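Local coordinates for protein type II restriction enzyme ngomi (Neisseria gonorrhoeae, PDB 1FIU) that recognises the double-stranded DNA sequence 5'-GCCGGC-3' and cuts it after the first G as a magnesium-dependent homotetrameric restriction endonuclease, at residues A48-S53 against L246-Q251; N67-I72 against V219-T224. All blocks are in the same frame, centred on the assembly; numbering follows the deposited sequence.

Both contacts lie in the PD-(D/E)XK nuclease fold of one subunit. Contact 1 sits towards the outside, its centre about 21 Å from the centre of the chain. It joins the end of helix 38-50 to the start of helix 246-256, with leucines laid on the chains of a glutamate and a glutamine and one water bridge. Contact 2 is fully buried, close to the magnesium site. A phenylalanine ring of helix 62-81 meets backbone atoms and small apolar side chains at the end of strand 215-220. No hydrogen bond joins these two segments; the polar groups of 219-224 bond within that segment or to other parts of the chain. The contacts meet where Leu249 CD1 packs 3.3 Å from Pro223 O.

Contact 1: residues A48-S53 against L246-Q251; sequences ADLLHS and LYELEQ
Leu50 reaches across to helix 246-256 and lies obliquely against Gln251. Both of its methyls touch the amide. CD2 comes within 3.3 Å of Gln251 NE2, a van der Waals contact of methyl with amide nitrogen. CD1 lies 3.7 Å from Gln251 CD and also touches Gln251 CB. Gln251 has CG anti to its backbone N (chi1 -167°) and stays extended beyond it, which carries the amide across the two methyls of Leu50. At its base, Leu50 CB sits 3.7 Å from Glu248 CG. Leu51 approaches the same methylene from another direction. Its CD1 lies 3.4 Å from Glu248 CG, and the two side chains cross at about a right angle. The contact thus joins the C-terminal end of helix 38-50 to the first turns of helix 246-256. Helix 38-50 closes in a Schellman motif: His52 has positive phi (64°), and the amides of His52 and Ser53 bond back to Asp49 O and Ala48 O. Glu248 bends at chi2 (77°); its methylenes meet the leucines and its carboxylate still brushes Leu51 CD1. OE1 forms a salt bridge with Arg9 of helix 4-18. Glu248 OE2 accepts a hydrogen bond from a water at 2.8 Å, and that water also donates to Leu50 O at 3.1 Å. Through this bridge the carboxylate is linked to a backbone carbonyl at the helix end. Leu51 is buried and also packs on His13 and Phe244, whereas Gln251 lies on the exposed side.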
loop_
_atom_site.group_PDB
_atom_site.type_symbol
_atom_site.label_atom_id
_atom_site.label_comp_id
_atom_site.label_asym_id
_atom_site.label_seq_id
_atom_site.Cartn_x
_atom_site.Cartn_y
_atom_site.Cartn_z
ATOM N N ALA I 48 -19.224 -21.694 -25.836
ATOM C CA ALA I 48 -19.495 -23.121 -25.674
ATOM C C ALA I 48 -19.614 -23.789 -27.047
ATOM O O ALA I 48 -19.180 -24.925 -27.231
ATOM C CB ALA I 48 -20.764 -23.327 -24.863
ATOM N N ASP I 49 -20.188 -23.092 -28.025
ATOM C CA ASP I 49 -20.300 -23.685 -29.366
ATOM C C ASP I 49 -18.899 -23.888 -29.951
ATOM O O ASP I 49 -18.590 -24.928 -30.531
ATOM C CB ASP I 49 -21.116 -22.787 -30.307
ATOM C CG ASP I 49 -21.294 -23.408 -31.693
ATOM O OD1 ASP I 49 -21.984 -24.450 -31.795
ATOM O OD2 ASP I 49 -20.731 -22.869 -32.677
ATOM N N LEU I 50 -18.045 -22.886 -29.786
ATOM C CA LEU I 50 -16.691 -22.976 -30.290
ATOM C C LEU I 50 -15.889 -24.055 -29.567
ATOM O O LEU I 50 -14.866 -24.521 -30.073
ATOM C CB LEU I 50 -16.008 -21.619 -30.165
ATOM C CG LEU I 50 -16.527 -20.609 -31.194
ATOM C CD1 LEU I 50 -15.832 -19.278 -30.957
ATOM C CD2 LEU I 50 -16.270 -21.120 -32.619
ATOM N N LEU I 51 -16.370 -24.461 -28.394
ATOM C CA LEU I 51 -15.711 -25.504 -27.607
ATOM C C LEU I 51 -16.351 -26.869 -27.863
ATOM O O LEU I 51 -15.959 -27.878 -27.270
ATOM C CB LEU I 51 -15.796 -25.152 -26.123
ATOM C CG LEU I 51 -14.593 -24.395 -25.541
ATOM C CD1 LEU I 51 -14.341 -23.102 -26.284
ATOM C CD2 LEU I 51 -14.847 -24.120 -24.074
ATOM N N HIS I 52 -17.341 -26.875 -28.753
ATOM C CA HIS I 52 -18.082 -28.076 -29.129
ATOM C C HIS I 52 -18.879 -28.703 -27.989
ATOM O O HIS I 52 -19.024 -29.930 -27.907
ATOM C CB HIS I 52 -17.135 -29.114 -29.739
ATOM C CG HIS I 52 -16.294 -28.574 -30.852
ATOM N ND1 HIS I 52 -16.831 -28.092 -32.027
ATOM C CD2 HIS I 52 -14.952 -28.430 -30.965
ATOM C CE1 HIS I 52 -15.857 -27.675 -32.816
ATOM N NE2 HIS I 52 -14.705 -27.867 -32.195
ATOM N N SER I 53 -19.406 -27.864 -27.101
ATOM C CA SER I 53 -20.208 -28.354 -25.990
ATOM C C SER I 53 -21.530 -28.829 -26.572
ATOM O O SER I 53 -22.139 -28.117 -27.375
ATOM C CB SER I 53 -20.492 -27.239 -24.986
ATOM O OG SER I 53 -21.283 -27.712 -23.906
ATOM N N LEU I 246 -9.810 -17.562 -24.138
ATOM C CA LEU I 246 -9.648 -16.237 -24.693
ATOM C C LEU I 246 -9.900 -16.098 -26.191
ATOM O O LEU I 246 -10.544 -15.135 -26.611
ATOM C CB LEU I 246 -8.246 -15.700 -24.370
ATOM C CG LEU I 246 -8.131 -14.181 -24.593
ATOM C CD1 LEU I 246 -8.676 -13.415 -23.389
ATOM C CD2 LEU I 246 -6.694 -13.809 -24.829
ATOM N N TYR I 247 -9.374 -17.040 -26.973
ATOM C CA TYR I 247 -9.520 -17.004 -28.428
ATOM C C TYR I 247 -10.989 -17.055 -28.825
ATOM O O TYR I 247 -11.421 -16.324 -29.727
ATOM C CB TYR I 247 -8.778 -18.179 -29.058
ATOM C CG TYR I 247 -7.329 -18.301 -28.602
ATOM C CD1 TYR I 247 -6.719 -19.556 -28.512
ATOM C CD2 TYR I 247 -6.598 -17.173 -28.226
ATOM C CE1 TYR I 247 -5.414 -19.688 -28.044
ATOM C CE2 TYR I 247 -5.280 -17.290 -27.754
ATOM C CZ TYR I 247 -4.703 -18.554 -27.663
ATOM O OH TYR I 247 -3.428 -18.702 -27.158
ATOM N N GLU I 248 -11.741 -17.914 -28.152
ATOM C CA GLU I 248 -13.161 -18.074 -28.431
ATOM C C GLU I 248 -13.945 -16.831 -28.011
ATOM O O GLU I 248 -14.876 -16.410 -28.718
ATOM C CB GLU I 248 -13.689 -19.324 -27.735
ATOM C CG GLU I 248 -13.038 -20.623 -28.217
ATOM C CD GLU I 248 -11.627 -20.876 -27.667
ATOM O OE1 GLU I 248 -11.121 -20.072 -26.845
ATOM O OE2 GLU I 248 -11.030 -21.903 -28.065
ATOM N N LEU I 249 -13.576 -16.234 -26.872
ATOM C CA LEU I 249 -14.215 -15.008 -26.415
ATOM C C LEU I 249 -13.992 -13.918 -27.467
ATOM O O LEU I 249 -14.924 -13.196 -27.835
ATOM C CB LEU I 249 -13.611 -14.535 -25.083
ATOM C CG LEU I 249 -13.992 -13.139 -24.573
ATOM C CD1 LEU I 249 -15.510 -12.945 -24.459
ATOM C CD2 LEU I 249 -13.359 -12.981 -23.184
ATOM N N GLU I 250 -12.755 -13.801 -27.944
ATOM C CA GLU I 250 -12.427 -12.787 -28.948
ATOM C C GLU I 250 -13.228 -13.016 -30.229
ATOM O O GLU I 250 -13.753 -12.060 -30.812
ATOM C CB GLU I 250 -10.930 -12.810 -29.280
ATOM C CG GLU I 250 -10.498 -11.722 -30.255
ATOM C CD GLU I 250 -9.015 -11.806 -30.622
ATOM O OE1 GLU I 250 -8.451 -12.922 -30.659
ATOM O OE2 GLU I 250 -8.418 -10.744 -30.889
ATOM N N GLN I 251 -13.326 -14.272 -30.650
ATOM C CA GLN I 251 -14.066 -14.597 -31.885
ATOM C C GLN I 251 -15.551 -14.253 -31.757
ATOM O O GLN I 251 -16.160 -13.702 -32.701
ATOM C CB GLN I 251 -13.904 -16.085 -32.218
ATOM C CG GLN I 251 -14.363 -16.480 -33.633
ATOM C CD GLN I 251 -14.043 -17.938 -33.957
ATOM O OE1 GLN I 251 -12.927 -18.411 -33.714
ATOM N NE2 GLN I 251 -15.020 -18.656 -34.505
HETATM O O HOH W 1 -11.974 -24.299 -29.038
#

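Contact 2: residues N67-I72 against V219-T224; sequences NAFEAI and VTAEPT
The Phe69 ring meets the end of strand 215-220 with its far corner, CE2 and CZ. Val219 O lies at the ring edge, in its plane, 3.7 Å from Phe69 CE2. Ala221 N and Thr220 C approach CZ obliquely. Apolar groups complete the contact: Val219 CG1 is 3.9 Å from Phe69 CZ, and Ala221 CB is 4.1 Å from the same atom. With chi1 at -175°, CG points away from the backbone N and the ring reaches from helix 62-81 to the strand. Beyond these segments, Trp188 makes an edge-to-face contact with the ring, and Leu16 and Cys186 pack on it. Cys186 belongs to the neighbouring strand 179-187 and helps to hold magnesium in this entry. Helix 62-81 packs against the central sheet of the PD-(D/E)XK fold, with Phe69 close to the metal site; its side chain is about 7 Å from a magnesium ion. After Thr220 the chain leaves the strand through an ST turn, in which Glu222 N donates to Thr220 OG1 at 3.1 Å. Thr220 OG1 is also hydrogen-bonded to Lys187 O. Further on, Glu222 OE1 accepts from both Thr224 OG1 (2.8 Å) and Thr224 N (3.0 Å). The two donors come from opposite faces of the carboxylate plane, both on its anti side. This pair of bonds ties Glu222 to Thr224, the N-cap residue of helix 225-232.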
loop_
_atom_site.group_PDB
_atom_site.type_symbol
_atom_site.label_atom_id
_atom_site.label_comp_id
_atom_site.label_asym_id
_atom_site.label_seq_id
_atom_site.Cartn_x
_atom_site.Cartn_y
_atom_site.Cartn_z
ATOM N N ASN I 67 -15.216 -25.590 -7.031
ATOM C CA ASN I 67 -14.188 -26.582 -6.686
ATOM C C ASN I 67 -13.625 -27.331 -7.901
ATOM O O ASN I 67 -12.406 -27.525 -8.033
ATOM C CB ASN I 67 -14.780 -27.578 -5.678
ATOM C CG ASN I 67 -13.810 -28.685 -5.316
ATOM O OD1 ASN I 67 -14.025 -29.846 -5.669
ATOM N ND2 ASN I 67 -12.734 -28.328 -4.621
ATOM N N ALA I 68 -14.506 -27.750 -8.808
ATOM C CA ALA I 68 -14.069 -28.486 -9.983
ATOM C C ALA I 68 -13.200 -27.631 -10.884
ATOM O O ALA I 68 -12.234 -28.120 -11.464
ATOM C CB ALA I 68 -15.297 -29.039 -10.762
ATOM N N PHE I 69 -13.522 -26.343 -10.992
ATOM C CA PHE I 69 -12.744 -25.451 -11.845
ATOM C C PHE I 69 -11.328 -25.328 -11.263
ATOM O O PHE I 69 -10.353 -25.316 -12.007
ATOM C CB PHE I 69 -13.431 -24.064 -11.951
ATOM C CG PHE I 69 -12.756 -23.110 -12.922
ATOM C CD1 PHE I 69 -12.572 -23.455 -14.265
ATOM C CD2 PHE I 69 -12.318 -21.853 -12.480
ATOM C CE1 PHE I 69 -11.969 -22.577 -15.155
ATOM C CE2 PHE I 69 -11.710 -20.955 -13.381
ATOM C CZ PHE I 69 -11.536 -21.320 -14.719
ATOM N N GLU I 70 -11.223 -25.247 -9.936
ATOM C CA GLU I 70 -9.911 -25.156 -9.312
ATOM C C GLU I 70 -9.112 -26.415 -9.639
ATOM O O GLU I 70 -7.952 -26.348 -10.026
ATOM C CB GLU I 70 -10.013 -25.046 -7.783
ATOM C CG GLU I 70 -10.538 -23.724 -7.254
ATOM C CD GLU I 70 -10.674 -23.708 -5.737
ATOM O OE1 GLU I 70 -10.274 -24.705 -5.087
ATOM O OE2 GLU I 70 -11.170 -22.694 -5.192
ATOM N N ALA I 71 -9.743 -27.574 -9.461
ATOM C CA ALA I 71 -9.044 -28.833 -9.703
ATOM C C ALA I 71 -8.558 -28.980 -11.146
ATOM O O ALA I 71 -7.414 -29.354 -11.397
ATOM C CB ALA I 71 -9.953 -30.012 -9.329
ATOM N N ILE I 72 -9.432 -28.669 -12.102
ATOM C CA ILE I 72 -9.085 -28.778 -13.511
ATOM C C ILE I 72 -8.001 -27.759 -13.904
ATOM O O ILE I 72 -7.116 -28.070 -14.698
ATOM C CB ILE I 72 -10.368 -28.650 -14.352
ATOM C CG1 ILE I 72 -11.221 -29.902 -14.078
ATOM C CG2 ILE I 72 -10.042 -28.513 -15.815
ATOM C CD1 ILE I 72 -12.663 -29.845 -14.598
ATOM N N VAL I 219 -7.338 -16.878 -12.655
ATOM C CA VAL I 219 -7.813 -17.586 -13.862
ATOM C C VAL I 219 -9.338 -17.565 -13.756
ATOM O O VAL I 219 -9.890 -17.846 -12.702
ATOM C CB VAL I 219 -7.333 -19.062 -13.894
ATOM C CG1 VAL I 219 -7.972 -19.795 -15.118
ATOM C CG2 VAL I 219 -5.800 -19.102 -13.991
ATOM N N THR I 220 -10.023 -17.241 -14.848
ATOM C CA THR I 220 -11.475 -17.150 -14.779
ATOM C C THR I 220 -12.182 -17.667 -16.027
ATOM O O THR I 220 -11.603 -17.685 -17.118
ATOM C CB THR I 220 -11.892 -15.654 -14.529
ATOM O OG1 THR I 220 -13.293 -15.580 -14.238
ATOM C CG2 THR I 220 -11.572 -14.784 -15.755
ATOM N N ALA I 221 -13.434 -18.104 -15.854
ATOM C CA ALA I 221 -14.229 -18.535 -16.999
ATOM C C ALA I 221 -15.367 -17.530 -17.200
ATOM O O ALA I 221 -16.305 -17.799 -17.945
ATOM C CB ALA I 221 -14.782 -19.937 -16.797
ATOM N N GLU I 222 -15.280 -16.370 -16.546
ATOM C CA GLU I 222 -16.323 -15.335 -16.708
ATOM C C GLU I 222 -16.410 -14.936 -18.189
ATOM O O GLU I 222 -15.404 -14.568 -18.812
ATOM C CB GLU I 222 -15.992 -14.117 -15.829
ATOM C CG GLU I 222 -16.847 -12.869 -16.149
ATOM C CD GLU I 222 -18.337 -13.141 -16.020
ATOM O OE1 GLU I 222 -19.106 -12.563 -16.821
ATOM O OE2 GLU I 222 -18.747 -13.915 -15.121
ATOM N N PRO I 223 -17.624 -14.948 -18.775
ATOM C CA PRO I 223 -17.696 -14.583 -20.196
ATOM C C PRO I 223 -17.655 -13.100 -20.570
ATOM O O PRO I 223 -17.236 -12.748 -21.680
ATOM C CB PRO I 223 -19.013 -15.242 -20.653
ATOM C CG PRO I 223 -19.863 -15.146 -19.438
ATOM C CD PRO I 223 -18.891 -15.536 -18.307
ATOM N N THR I 224 -18.069 -12.226 -19.663
ATOM C CA THR I 224 -18.115 -10.812 -20.023
ATOM C C THR I 224 -16.900 -9.945 -19.721
ATOM O O THR I 224 -16.367 -9.975 -18.616
ATOM C CB THR I 224 -19.357 -10.111 -19.400
ATOM O OG1 THR I 224 -19.251 -10.063 -17.969
ATOM C CG2 THR I 224 -20.630 -10.858 -19.791
#